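Local coordinates for protein glycosyl hydrolase, family 38 (PDB 5KBP) that probably acts as an alpha-mannosidase of glycoside hydrolase family 38, a metal-dependent enzyme that removes alpha-linked mannose from glycans, at residues Y221-H226 and E273-L278; Q581-E586 and Q608-P613; L429-G434 and R482-A487; P88-Q93 and T346-H351. All coordinates share one frame; numbering follows the deposited sequence.

Interaction 1: Y221-H226 and E273-L278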
loop_
_atom_site.group_PDB
_atom_site.type_symbol
_atom_site.label_atom_id
_atom_site.label_comp_id
_atom_site.label_asym_id
_atom_site.label_seq_id
_atom_site.Cartn_x
_atom_site.Cartn_y
_atom_site.Cartn_z
ATOM N N TYR A 221 -18.325 -15.362 -39.391
ATOM C CA TYR A 221 -19.417 -15.071 -38.472
ATOM C C TYR A 221 -20.052 -13.705 -38.708
ATOM O O TYR A 221 -20.837 -13.252 -37.872
ATOM C CB TYR A 221 -18.931 -15.163 -37.021
ATOM C CG TYR A 221 -17.905 -16.248 -36.790
ATOM C CD1 TYR A 221 -18.277 -17.586 -36.734
ATOM C CD2 TYR A 221 -16.563 -15.934 -36.622
ATOM C CE1 TYR A 221 -17.339 -18.579 -36.519
ATOM C CE2 TYR A 221 -15.620 -16.921 -36.406
ATOM C CZ TYR A 221 -16.012 -18.241 -36.356
ATOM O OH TYR A 221 -15.073 -19.223 -36.141
ATOM N N ALA A 222 -19.741 -13.038 -39.813
ATOM C CA ALA A 222 -20.298 -11.717 -40.076
ATOM C C ALA A 222 -21.717 -11.851 -40.617
ATOM O O ALA A 222 -21.937 -12.505 -41.641
ATOM C CB ALA A 222 -19.415 -10.955 -41.058
ATOM N N SER A 223 -22.679 -11.242 -39.924
ATOM C CA SER A 223 -24.057 -11.189 -40.396
ATOM C C SER A 223 -24.317 -10.013 -41.326
ATOM O O SER A 223 -25.363 -9.982 -41.983
ATOM C CB SER A 223 -25.024 -11.120 -39.209
ATOM O OG SER A 223 -24.707 -10.033 -38.360
ATOM N N THR A 224 -23.399 -9.052 -41.391
ATOM C CA THR A 224 -23.494 -7.903 -42.280
ATOM C C THR A 224 -22.222 -7.821 -43.117
ATOM O O THR A 224 -21.288 -8.612 -42.948
ATOM C CB THR A 224 -23.705 -6.602 -41.493
ATOM O OG1 THR A 224 -22.478 -6.227 -40.853
ATOM C CG2 THR A 224 -24.779 -6.786 -40.431
ATOM N N ASN A 225 -22.185 -6.854 -44.030
ATOM C CA ASN A 225 -20.981 -6.577 -44.802
ATOM C C ASN A 225 -19.987 -5.708 -44.044
ATOM O O ASN A 225 -18.994 -5.267 -44.632
ATOM C CB ASN A 225 -21.346 -5.910 -46.130
ATOM C CG ASN A 225 -22.142 -6.824 -47.038
ATOM O OD1 ASN A 225 -21.932 -8.036 -47.054
ATOM N ND2 ASN A 225 -23.064 -6.246 -47.798
ATOM N N HIS A 226 -20.231 -5.456 -42.760
ATOM C CA HIS A 226 -19.377 -4.606 -41.942
ATOM C C HIS A 226 -18.559 -5.486 -41.005
ATOM O O HIS A 226 -19.120 -6.207 -40.172
ATOM C CB HIS A 226 -20.218 -3.598 -41.159
ATOM C CG HIS A 226 -21.101 -2.756 -42.027
ATOM N ND1 HIS A 226 -20.646 -1.635 -42.689
ATOM C CD2 HIS A 226 -22.411 -2.877 -42.350
ATOM C CE1 HIS A 226 -21.637 -1.101 -43.378
ATOM N NE2 HIS A 226 -22.719 -1.834 -43.191
ATOM N N GLU A 273 -28.012 -2.615 -40.802
ATOM C CA GLU A 273 -28.232 -3.681 -41.771
ATOM C C GLU A 273 -28.276 -5.039 -41.080
ATOM O O GLU A 273 -27.713 -6.024 -41.561
ATOM C CB GLU A 273 -27.154 -3.657 -42.851
ATOM C CG GLU A 273 -26.974 -2.297 -43.510
ATOM C CD GLU A 273 -25.716 -2.215 -44.353
ATOM O OE1 GLU A 273 -25.068 -3.262 -44.560
ATOM O OE2 GLU A 273 -25.373 -1.103 -44.804
ATOM N N LEU A 274 -28.951 -5.101 -39.941
ATOM C CA LEU A 274 -28.999 -6.325 -39.148
ATOM C C LEU A 274 -30.085 -7.254 -39.683
ATOM O O LEU A 274 -31.223 -6.818 -39.875
ATOM C CB LEU A 274 -29.266 -5.992 -37.683
ATOM C CG LEU A 274 -28.391 -6.659 -36.622
ATOM C CD1 LEU A 274 -26.917 -6.455 -36.931
ATOM C CD2 LEU A 274 -28.730 -6.110 -35.245
ATOM N N PRO A 275 -29.777 -8.526 -39.932
ATOM C CA PRO A 275 -30.793 -9.441 -40.461
ATOM C C PRO A 275 -31.824 -9.816 -39.406
ATOM O O PRO A 275 -31.605 -9.690 -38.200
ATOM C CB PRO A 275 -29.978 -10.662 -40.897
ATOM C CG PRO A 275 -28.770 -10.630 -40.022
ATOM C CD PRO A 275 -28.462 -9.174 -39.793
ATOM N N GLU A 276 -32.972 -10.296 -39.891
ATOM C CA GLU A 276 -34.078 -10.648 -39.009
ATOM C C GLU A 276 -33.871 -11.978 -38.297
ATOM O O GLU A 276 -34.508 -12.216 -37.265
ATOM C CB GLU A 276 -35.389 -10.692 -39.797
ATOM C CG GLU A 276 -35.805 -9.352 -40.382
ATOM N N ASP A 277 -33.005 -12.848 -38.816
ATOM C CA ASP A 277 -32.752 -14.149 -38.212
ATOM C C ASP A 277 -31.639 -14.110 -37.172
ATOM O O ASP A 277 -31.022 -15.146 -36.899
ATOM C CB ASP A 277 -32.422 -15.179 -39.295
ATOM C CG ASP A 277 -31.073 -14.930 -39.944
ATOM O OD1 ASP A 277 -30.689 -13.752 -40.094
ATOM O OD2 ASP A 277 -30.393 -15.917 -40.298
ATOM N N LEU A 278 -31.370 -12.945 -36.588
ATOM C CA LEU A 278 -30.287 -12.825 -35.624
ATOM C C LEU A 278 -30.612 -13.604 -34.355
ATOM O O LEU A 278 -31.730 -13.541 -33.836
ATOM C CB LEU A 278 -30.032 -11.356 -35.292
ATOM C CG LEU A 278 -28.630 -11.024 -34.781
ATOM C CD1 LEU A 278 -27.605 -11.226 -35.887
ATOM C CD2 LEU A 278 -28.571 -9.605 -34.239
HETATM O O HOH W 1 -23.830 -2.890 -47.205
#
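H226 and E273 meet through the ring edge of the one and the carboxylate of the other. The two side chains lie at about a right angle. The NE2-H of H226 points almost straight at OE2 of E273, with 3.2 Å between NE2 and OE2 and an angle of 169° at the hydrogen. This oxygen lies practically in the plane of the ring. On the carboxylate the approach is different, because NE2 comes from above its plane, 56° out of it. E273 OE1 is also only 3.1 Å from H226 NE2, and a water donates to this oxygen. The other ring nitrogen, ND1 of H226, bonds to the hydroxyl of Y10. The ring is thus held from two sides, which should fix its rotation.

T224 sits between this pair and the apolar part. Its OG1 is turned in toward its own backbone (chi1 74°) and accepts the N-H of H226 at 3.0 Å from OG1 to N. Its methyl CG2, anti to the carbonyl carbon, reaches across and rests 3.2 Å from the carbonyl O of E273. Further along, S223 CB lies 3.9 Å from CG of P275, while S223 OG bonds to E174. CD1 of L278 approaches that hydroxyl.

H226 lies about 10 Å from Y256, side chain to side chain. Y256 binds calcium in a crystal structure of this protein, though no calcium is bound to this chain. The contact joins two helix-to-strand loops of the N-terminal alpha/beta domain. It combines an ST turn at T224 with a His-carboxylate hydrogen bond.

Interaction 2: Q581-E586 and Q608-P613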
loop_
_atom_site.group_PDB
_atom_site.type_symbol
_atom_site.label_atom_id
_atom_site.label_comp_id
_atom_site.label_asym_id
_atom_site.label_seq_id
_atom_site.Cartn_x
_atom_site.Cartn_y
_atom_site.Cartn_z
ATOM N N GLN A 581 -7.486 -38.684 -3.108
ATOM C CA GLN A 581 -8.875 -39.055 -2.882
ATOM C C GLN A 581 -9.511 -38.265 -1.743
ATOM O O GLN A 581 -10.631 -38.583 -1.329
ATOM C CB GLN A 581 -8.980 -40.559 -2.617
ATOM C CG GLN A 581 -8.668 -41.410 -3.840
ATOM C CD GLN A 581 -8.377 -42.856 -3.495
ATOM O OE1 GLN A 581 -7.597 -43.143 -2.586
ATOM N NE2 GLN A 581 -9.003 -43.776 -4.219
ATOM N N GLY A 582 -8.825 -37.252 -1.230
ATOM C CA GLY A 582 -9.403 -36.345 -0.262
ATOM C C GLY A 582 -9.190 -36.787 1.176
ATOM O O GLY A 582 -8.876 -37.939 1.472
ATOM N N ILE A 583 -9.364 -35.829 2.084
ATOM C CA ILE A 583 -9.305 -36.062 3.522
ATOM C C ILE A 583 -10.466 -35.315 4.161
ATOM O O ILE A 583 -10.620 -34.106 3.955
ATOM C CB ILE A 583 -7.964 -35.604 4.131
ATOM C CG1 ILE A 583 -6.807 -36.444 3.583
ATOM C CG2 ILE A 583 -8.013 -35.690 5.644
ATOM C CD1 ILE A 583 -5.446 -35.991 4.062
ATOM N N THR A 584 -11.285 -36.028 4.928
ATOM C CA THR A 584 -12.499 -35.466 5.496
ATOM C C THR A 584 -12.494 -35.601 7.014
ATOM O O THR A 584 -11.749 -36.399 7.589
ATOM C CB THR A 584 -13.750 -36.149 4.925
ATOM O OG1 THR A 584 -14.921 -35.491 5.419
ATOM C CG2 THR A 584 -13.790 -37.615 5.335
ATOM N N THR A 585 -13.341 -34.803 7.657
ATOM C CA THR A 585 -13.547 -34.876 9.096
ATOM C C THR A 585 -14.682 -35.818 9.475
ATOM O O THR A 585 -15.073 -35.855 10.646
ATOM C CB THR A 585 -13.823 -33.483 9.667
ATOM O OG1 THR A 585 -14.997 -32.936 9.055
ATOM C CG2 THR A 585 -12.644 -32.555 9.410
ATOM N N GLU A 586 -15.216 -36.579 8.514
ATOM C CA GLU A 586 -16.331 -37.477 8.800
ATOM C C GLU A 586 -15.942 -38.564 9.793
ATOM O O GLU A 586 -16.789 -39.039 10.558
ATOM C CB GLU A 586 -16.843 -38.108 7.503
ATOM C CG GLU A 586 -18.084 -38.970 7.681
ATOM C CD GLU A 586 -18.349 -39.871 6.491
ATOM O OE1 GLU A 586 -17.447 -40.016 5.640
ATOM O OE2 GLU A 586 -19.459 -40.437 6.410
ATOM N N GLN A 608 -11.513 -29.777 15.672
ATOM C CA GLN A 608 -11.123 -30.962 14.921
ATOM C C GLN A 608 -9.691 -30.790 14.437
ATOM O O GLN A 608 -9.354 -29.760 13.844
ATOM C CB GLN A 608 -12.058 -31.200 13.731
ATOM C CG GLN A 608 -13.491 -31.527 14.113
ATOM C CD GLN A 608 -14.494 -30.955 13.132
ATOM O OE1 GLN A 608 -14.282 -29.882 12.570
ATOM N NE2 GLN A 608 -15.591 -31.672 12.918
ATOM N N THR A 609 -8.857 -31.790 14.699
ATOM C CA THR A 609 -7.482 -31.824 14.218
ATOM C C THR A 609 -7.348 -32.939 13.191
ATOM O O THR A 609 -7.709 -34.089 13.464
ATOM C CB THR A 609 -6.493 -32.037 15.367
ATOM O OG1 THR A 609 -6.466 -30.873 16.202
ATOM C CG2 THR A 609 -5.093 -32.297 14.829
ATOM N N VAL A 610 -6.841 -32.594 12.009
ATOM C CA VAL A 610 -6.654 -33.554 10.932
ATOM C C VAL A 610 -5.238 -33.411 10.392
ATOM O O VAL A 610 -4.640 -32.331 10.432
ATOM C CB VAL A 610 -7.705 -33.368 9.811
ATOM C CG1 VAL A 610 -7.321 -32.226 8.877
ATOM C CG2 VAL A 610 -7.903 -34.664 9.048
ATOM N N MET A 611 -4.693 -34.520 9.900
ATOM C CA MET A 611 -3.326 -34.571 9.398
ATOM C C MET A 611 -3.337 -34.366 7.889
ATOM O O MET A 611 -3.893 -35.185 7.150
ATOM C CB MET A 611 -2.664 -35.900 9.758
ATOM C CG MET A 611 -2.581 -36.151 11.252
ATOM S SD MET A 611 -1.482 -35.000 12.106
ATOM C CE MET A 611 0.090 -35.417 11.354
ATOM N N LEU A 612 -2.718 -33.278 7.437
ATOM C CA LEU A 612 -2.736 -32.926 6.029
ATOM C C LEU A 612 -1.332 -32.971 5.438
ATOM O O LEU A 612 -0.347 -32.714 6.139
ATOM C CB LEU A 612 -3.326 -31.526 5.818
ATOM C CG LEU A 612 -4.796 -31.336 6.191
ATOM C CD1 LEU A 612 -5.272 -29.953 5.781
ATOM C CD2 LEU A 612 -5.650 -32.418 5.549
ATOM N N PRO A 613 -1.209 -33.316 4.157
ATOM C CA PRO A 613 0.087 -33.194 3.481
ATOM C C PRO A 613 0.597 -31.762 3.550
ATOM O O PRO A 613 -0.164 -30.806 3.393
ATOM C CB PRO A 613 -0.226 -33.617 2.042
ATOM C CG PRO A 613 -1.424 -34.503 2.166
ATOM C CD PRO A 613 -2.235 -33.919 3.287
#
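T584 OG1 is gripped twice, while its residue borders V610 across the contact. The hydroxyl donates to the backbone O of F562 and accepts the N-H of E586, with 3.3 Å between OG1 and that N. The second bond makes an ST turn, where the chain leaves strand 583-584. Side chains bridge the gap here, where two antiparallel sheets of the C-terminal region come together. T585 OG1 accepts from the backbone N of F562. The two threonines therefore tie this short strand to strand 555-566, its partner in one of the sheets. Strand 601-613 belongs to the other sheet and pairs with strand 641-653. The touching parts run in opposite senses, 173° apart, yet no hydrogen bond joins them. The CA atoms of T585 and V610 are 7.3 Å apart.

I583 does most of the work. Its CG2 touches CG2 of V610 at 3.6 Å, and the two side chains cross obliquely. This V610 methyl is anti to its own backbone N. At the other end of the contact, T585 and Q608 cross at about a right angle. OG1 of T585 and NE2 of Q608 are 4.1 Å apart, a packing contact.

The long arm of I583 is extended, with CD1 anti to CA (chi2 176°). CD1 lies 3.5 Å from the backbone O of M611, 3.9 Å from CD2 of L612 and 3.9 Å from CD of P613.

Interaction 3: L429-G434 and R482-A487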
loop_
_atom_site.group_PDB
_atom_site.type_symbol
_atom_site.label_atom_id
_atom_site.label_comp_id
_atom_site.label_asym_id
_atom_site.label_seq_id
_atom_site.Cartn_x
_atom_site.Cartn_y
_atom_site.Cartn_z
ATOM N N LEU A 429 -11.930 9.631 33.321
ATOM C CA LEU A 429 -10.991 10.473 34.055
ATOM C C LEU A 429 -10.028 11.125 33.073
ATOM O O LEU A 429 -9.093 10.467 32.590
ATOM C CB LEU A 429 -10.220 9.652 35.093
ATOM C CG LEU A 429 -11.027 8.888 36.146
ATOM C CD1 LEU A 429 -10.094 8.220 37.147
ATOM C CD2 LEU A 429 -12.016 9.805 36.853
ATOM N N PRO A 430 -10.210 12.401 32.735
ATOM C CA PRO A 430 -9.285 13.058 31.806
ATOM C C PRO A 430 -7.882 13.148 32.388
ATOM O O PRO A 430 -7.675 13.079 33.601
ATOM C CB PRO A 430 -9.900 14.449 31.611
ATOM C CG PRO A 430 -11.330 14.308 32.038
ATOM C CD PRO A 430 -11.318 13.285 33.130
ATOM N N PHE A 431 -6.903 13.306 31.491
ATOM C CA PHE A 431 -5.508 13.291 31.918
ATOM C C PHE A 431 -5.158 14.488 32.792
ATOM O O PHE A 431 -4.278 14.382 33.654
ATOM C CB PHE A 431 -4.580 13.235 30.704
ATOM C CG PHE A 431 -4.285 11.840 30.230
ATOM C CD1 PHE A 431 -5.058 10.770 30.650
ATOM C CD2 PHE A 431 -3.220 11.597 29.378
ATOM C CE1 PHE A 431 -4.783 9.486 30.218
ATOM C CE2 PHE A 431 -2.940 10.316 28.945
ATOM C CZ PHE A 431 -3.722 9.259 29.365
ATOM N N TYR A 432 -5.829 15.627 32.600
ATOM C CA TYR A 432 -5.525 16.789 33.429
ATOM C C TYR A 432 -5.970 16.614 34.874
ATOM O O TYR A 432 -5.672 17.480 35.703
ATOM C CB TYR A 432 -6.151 18.059 32.834
ATOM C CG TYR A 432 -7.662 18.059 32.710
ATOM C CD1 TYR A 432 -8.473 18.328 33.807
ATOM C CD2 TYR A 432 -8.276 17.825 31.487
ATOM C CE1 TYR A 432 -9.850 18.338 33.694
ATOM C CE2 TYR A 432 -9.654 17.840 31.363
ATOM C CZ TYR A 432 -10.435 18.095 32.470
ATOM O OH TYR A 432 -11.807 18.107 32.352
ATOM N N THR A 433 -6.668 15.522 35.196
ATOM C CA THR A 433 -7.063 15.274 36.578
ATOM C C THR A 433 -5.872 14.836 37.422
ATOM O O THR A 433 -5.713 15.288 38.563
ATOM C CB THR A 433 -8.173 14.223 36.624
ATOM O OG1 THR A 433 -9.312 14.701 35.901
ATOM C CG2 THR A 433 -8.578 13.928 38.061
ATOM N N GLY A 434 -5.026 13.968 36.887
ATOM C CA GLY A 434 -3.878 13.508 37.636
ATOM C C GLY A 434 -2.943 12.674 36.792
ATOM O O GLY A 434 -2.927 12.775 35.564
ATOM N N ARG A 482 -6.724 17.440 21.022
ATOM C CA ARG A 482 -7.082 16.090 21.434
ATOM C C ARG A 482 -7.309 16.036 22.941
ATOM O O ARG A 482 -6.737 16.816 23.708
ATOM C CB ARG A 482 -5.988 15.103 21.031
ATOM C CG ARG A 482 -4.601 15.486 21.515
ATOM C CD ARG A 482 -3.617 14.346 21.322
ATOM N NE ARG A 482 -2.293 14.668 21.847
ATOM C CZ ARG A 482 -1.240 14.969 21.093
ATOM N NH1 ARG A 482 -1.345 14.987 19.770
ATOM N NH2 ARG A 482 -0.077 15.249 21.664
ATOM N N GLN A 483 -8.161 15.104 23.366
ATOM C CA GLN A 483 -8.578 14.992 24.764
ATOM C C GLN A 483 -8.297 13.582 25.267
ATOM O O GLN A 483 -9.119 12.673 25.090
ATOM C CB GLN A 483 -10.055 15.344 24.921
ATOM C CG GLN A 483 -10.412 16.750 24.469
ATOM C CD GLN A 483 -11.907 16.982 24.445
ATOM O OE1 GLN A 483 -12.691 16.034 24.454
ATOM N NE2 GLN A 483 -12.311 18.246 24.419
ATOM N N PRO A 484 -7.154 13.366 25.912
ATOM C CA PRO A 484 -6.833 12.032 26.426
ATOM C C PRO A 484 -7.452 11.780 27.793
ATOM O O PRO A 484 -7.648 12.697 28.595
ATOM C CB PRO A 484 -5.304 12.059 26.516
ATOM C CG PRO A 484 -4.997 13.491 26.836
ATOM C CD PRO A 484 -6.056 14.324 26.139
ATOM N N TYR A 485 -7.743 10.508 28.059
ATOM C CA TYR A 485 -8.382 10.140 29.314
ATOM C C TYR A 485 -8.217 8.649 29.568
ATOM O O TYR A 485 -7.879 7.876 28.669
ATOM C CB TYR A 485 -9.871 10.511 29.318
ATOM C CG TYR A 485 -10.663 9.938 28.161
ATOM C CD1 TYR A 485 -11.163 8.641 28.207
ATOM C CD2 TYR A 485 -10.921 10.698 27.028
ATOM C CE1 TYR A 485 -11.889 8.117 27.152
ATOM C CE2 TYR A 485 -11.648 10.182 25.971
ATOM C CZ TYR A 485 -12.128 8.892 26.038
ATOM O OH TYR A 485 -12.851 8.380 24.985
ATOM N N MET A 486 -8.455 8.267 30.820
ATOM C CA MET A 486 -8.667 6.878 31.206
ATOM C C MET A 486 -10.157 6.676 31.444
ATOM O O MET A 486 -10.795 7.488 32.122
ATOM C CB MET A 486 -7.876 6.527 32.466
ATOM C CG MET A 486 -6.372 6.510 32.281
ATOM S SD MET A 486 -5.838 5.229 31.129
ATOM C CE MET A 486 -4.080 5.200 31.463
ATOM N N ALA A 487 -10.711 5.606 30.884
ATOM C CA ALA A 487 -12.147 5.379 30.936
ATOM C C ALA A 487 -12.445 3.953 31.374
ATOM O O ALA A 487 -11.600 3.059 31.285
ATOM C CB ALA A 487 -12.810 5.655 29.581
#
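The F431 ring lies with one face on P484 and on the backbone that follows it. CB of P484 is 3.8 Å from the ring centroid and 22° off the normal, a CH-pi contact displaced toward the rim. Y485 N lies over the same face. CD1 of F431 is 3.6 Å from CA of Y485, on the same side as P484, and CE1 of F431 is 4.0 Å from CG of M486.

Backbone bonds fix the chain beneath the ring. F431 N donates to P484 O at 3.1 Å. Beside it, L429 and M486 form an antiparallel hydrogen-bonded pair. L429 N reaches M486 O at 2.7 Å, and M486 N returns a bond to L429 O at 2.9 Å. P430 and Y485 form the next, non-hydrogen-bonded pair, with CB of Y485 3.6 Å from CA of P430.

W760 of the second subunit packs on both F431 and P484, so this CH-pi contact is part of the interface with that subunit. Strand 483-499 is the middle strand of a three-stranded antiparallel sheet, between 416-430 and 463-475. Helix 436-445 covers the L429 and M486 face, with L439 and L443 on L429 and Y440 on M486.

Interaction 4: P88-Q93 and T346-H351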
loop_
_atom_site.group_PDB
_atom_site.type_symbol
_atom_site.label_atom_id
_atom_site.label_comp_id
_atom_site.label_asym_id
_atom_site.label_seq_id
_atom_site.Cartn_x
_atom_site.Cartn_y
_atom_site.Cartn_z
ATOM N N PRO A 88 -17.183 3.642 -21.262
ATOM C CA PRO A 88 -18.000 4.364 -20.281
ATOM C C PRO A 88 -17.762 3.971 -18.824
ATOM O O PRO A 88 -18.442 4.497 -17.943
ATOM C CB PRO A 88 -19.421 3.990 -20.694
ATOM C CG PRO A 88 -19.280 2.582 -21.195
ATOM C CD PRO A 88 -17.896 2.472 -21.806
ATOM N N PHE A 89 -16.826 3.064 -18.573
ATOM C CA PHE A 89 -16.573 2.565 -17.230
ATOM C C PHE A 89 -15.393 3.294 -16.598
ATOM O O PHE A 89 -14.627 3.996 -17.262
ATOM C CB PHE A 89 -16.306 1.054 -17.250
ATOM C CG PHE A 89 -17.472 0.230 -17.717
ATOM C CD1 PHE A 89 -18.758 0.744 -17.713
ATOM C CD2 PHE A 89 -17.278 -1.070 -18.154
ATOM C CE1 PHE A 89 -19.828 -0.022 -18.143
ATOM C CE2 PHE A 89 -18.343 -1.841 -18.584
ATOM C CZ PHE A 89 -19.619 -1.315 -18.579
ATOM N N TYR A 90 -15.255 3.118 -15.283
ATOM C CA TYR A 90 -14.078 3.616 -14.582
ATOM C C TYR A 90 -12.935 2.612 -14.664
ATOM O O TYR A 90 -11.792 2.980 -14.955
ATOM C CB TYR A 90 -14.435 3.926 -13.127
ATOM C CG TYR A 90 -13.274 4.379 -12.269
ATOM C CD1 TYR A 90 -12.706 5.636 -12.438
ATOM C CD2 TYR A 90 -12.756 3.555 -11.280
ATOM C CE1 TYR A 90 -11.647 6.055 -11.650
ATOM C CE2 TYR A 90 -11.699 3.963 -10.488
ATOM C CZ TYR A 90 -11.149 5.213 -10.678
ATOM O OH TYR A 90 -10.096 5.622 -9.890
ATOM N N ILE A 91 -13.232 1.336 -14.419
ATOM C CA ILE A 91 -12.278 0.247 -14.579
ATOM C C ILE A 91 -12.990 -0.913 -15.264
ATOM O O ILE A 91 -14.219 -0.953 -15.353
ATOM C CB ILE A 91 -11.669 -0.205 -13.233
ATOM C CG1 ILE A 91 -12.759 -0.358 -12.166
ATOM C CG2 ILE A 91 -10.606 0.777 -12.768
ATOM C CD1 ILE A 91 -13.333 -1.754 -12.052
ATOM N N LEU A 92 -12.197 -1.861 -15.754
ATOM C CA LEU A 92 -12.716 -3.099 -16.326
ATOM C C LEU A 92 -12.709 -4.159 -15.230
ATOM O O LEU A 92 -11.648 -4.669 -14.859
ATOM C CB LEU A 92 -11.884 -3.540 -17.526
ATOM C CG LEU A 92 -11.788 -2.566 -18.700
ATOM C CD1 LEU A 92 -11.135 -3.249 -19.895
ATOM C CD2 LEU A 92 -13.158 -2.010 -19.061
ATOM N N GLN A 93 -13.888 -4.490 -14.718
ATOM C CA GLN A 93 -14.016 -5.300 -13.518
ATOM C C GLN A 93 -14.265 -6.765 -13.853
ATOM O O GLN A 93 -14.503 -7.143 -15.001
ATOM C CB GLN A 93 -15.157 -4.777 -12.638
ATOM C CG GLN A 93 -16.546 -5.220 -13.091
ATOM C CD GLN A 93 -17.074 -4.429 -14.274
ATOM O OE1 GLN A 93 -16.327 -3.721 -14.950
ATOM N NE2 GLN A 93 -18.374 -4.542 -14.525
ATOM N N THR A 346 -10.955 4.408 -4.745
ATOM C CA THR A 346 -9.932 3.596 -4.094
ATOM C C THR A 346 -10.338 2.127 -4.064
ATOM O O THR A 346 -9.505 1.241 -4.291
ATOM C CB THR A 346 -9.677 4.112 -2.677
ATOM O OG1 THR A 346 -9.232 5.473 -2.733
ATOM C CG2 THR A 346 -8.622 3.265 -1.977
ATOM N N LEU A 347 -11.616 1.850 -3.798
ATOM C CA LEU A 347 -12.077 0.465 -3.775
ATOM C C LEU A 347 -12.157 -0.115 -5.181
ATOM O O LEU A 347 -11.803 -1.280 -5.398
ATOM C CB LEU A 347 -13.435 0.371 -3.079
ATOM C CG LEU A 347 -14.044 -1.032 -3.028
ATOM C CD1 LEU A 347 -13.137 -1.985 -2.264
ATOM C CD2 LEU A 347 -15.437 -0.999 -2.418
ATOM N N LEU A 348 -12.622 0.680 -6.149
ATOM C CA LEU A 348 -12.700 0.213 -7.529
ATOM C C LEU A 348 -11.331 -0.096 -8.118
ATOM O O LEU A 348 -11.244 -0.875 -9.073
ATOM C CB LEU A 348 -13.420 1.248 -8.397
ATOM C CG LEU A 348 -14.933 1.351 -8.195
ATOM C CD1 LEU A 348 -15.502 2.510 -8.990
ATOM C CD2 LEU A 348 -15.613 0.053 -8.591
ATOM N N GLN A 349 -10.262 0.495 -7.577
ATOM C CA GLN A 349 -8.921 0.185 -8.056
ATOM C C GLN A 349 -8.485 -1.226 -7.681
ATOM O O GLN A 349 -7.500 -1.723 -8.234
ATOM C CB GLN A 349 -7.920 1.210 -7.521
ATOM C CG GLN A 349 -8.059 2.587 -8.154
ATOM C CD GLN A 349 -7.274 3.658 -7.422
ATOM O OE1 GLN A 349 -6.304 3.368 -6.722
ATOM N NE2 GLN A 349 -7.699 4.908 -7.575
ATOM N N ASN A 350 -9.188 -1.873 -6.753
ATOM C CA ASN A 350 -8.996 -3.288 -6.465
ATOM C C ASN A 350 -9.933 -4.178 -7.271
ATOM O O ASN A 350 -9.884 -5.402 -7.120
ATOM C CB ASN A 350 -9.197 -3.565 -4.972
ATOM C CG ASN A 350 -7.995 -3.173 -4.141
ATOM O OD1 ASN A 350 -6.911 -2.943 -4.671
ATOM N ND2 ASN A 350 -8.179 -3.106 -2.828
ATOM N N HIS A 351 -10.774 -3.593 -8.118
ATOM C CA HIS A 351 -11.775 -4.341 -8.868
ATOM C C HIS A 351 -11.433 -4.678 -10.324
ATOM O O HIS A 351 -12.242 -5.357 -10.965
ATOM C CB HIS A 351 -13.100 -3.580 -8.835
ATOM C CG HIS A 351 -13.795 -3.645 -7.510
ATOM N ND1 HIS A 351 -14.938 -2.928 -7.231
ATOM C CD2 HIS A 351 -13.508 -4.350 -6.390
ATOM C CE1 HIS A 351 -15.324 -3.185 -5.993
ATOM N NE2 HIS A 351 -14.475 -4.047 -5.461
#
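I91 packs closely against L348 and H351. Its CG1 is 3.5 Å from the carbonyl O of L348. The first torsion puts CG1 there, between the backbone N and the carbonyl carbon of I91 (chi1 46°). CD1 of I91 is 3.7 Å from CB of H351. The L348 carbonyl is already used, since it accepts the N-H of H351 at 2.9 Å from O to N. The Y90 ring belongs to this close packing too. CB and CD1 of L348 lie against its CD2 side, with 3.7 Å from CD2 to CD1. CA of Q93 comes within 3.1 Å of H351 O, a CA-H...O contact. The Q93 amide turns away and its NE2 bonds to N103.

L348 to H351 form a type I beta turn, in the chain that follows from helix 337-348. The turn lies in the range of the alpha-mannosidase middle domain and 88-93 in that of the family 38 N-terminal domain, so the buried contact joins these two parts. The H351 ring turns away from I91; L347 O sits over the centre of one face, and NE2 bonds to N310.

The looser side begins at the Y90 hydroxyl. Q349, its partner there, is partly exposed. Q349 NE2 gives Y90 OH a weak hydrogen bond of 3.4 Å, nearly straight at 169°, and the amide lies within 29° of the ring plane.

Interaction 4 is the deep one, about 12 Å from the centre of the chain. It joins parts in the N-terminal and middle domain ranges by apolar packing and one weak hydrogen bond. Interaction 1 lies within the N-terminal range, about 33 Å from it centre to centre. It is partly exposed and combines a histidine-carboxylate hydrogen bond with light apolar packing. Interactions 2 and 3 both involve strands, in different parts of the C-terminal region. Interaction 2 joins two sheets without any hydrogen bond, mainly through apolar side chains, whereas interaction 3 pairs neighbouring strands of one sheet by backbone bonds. Of the four, interaction 3 alone meets the second subunit. No two contacts touch; interactions 1 and 3 lie on opposite sides of the chain's centre.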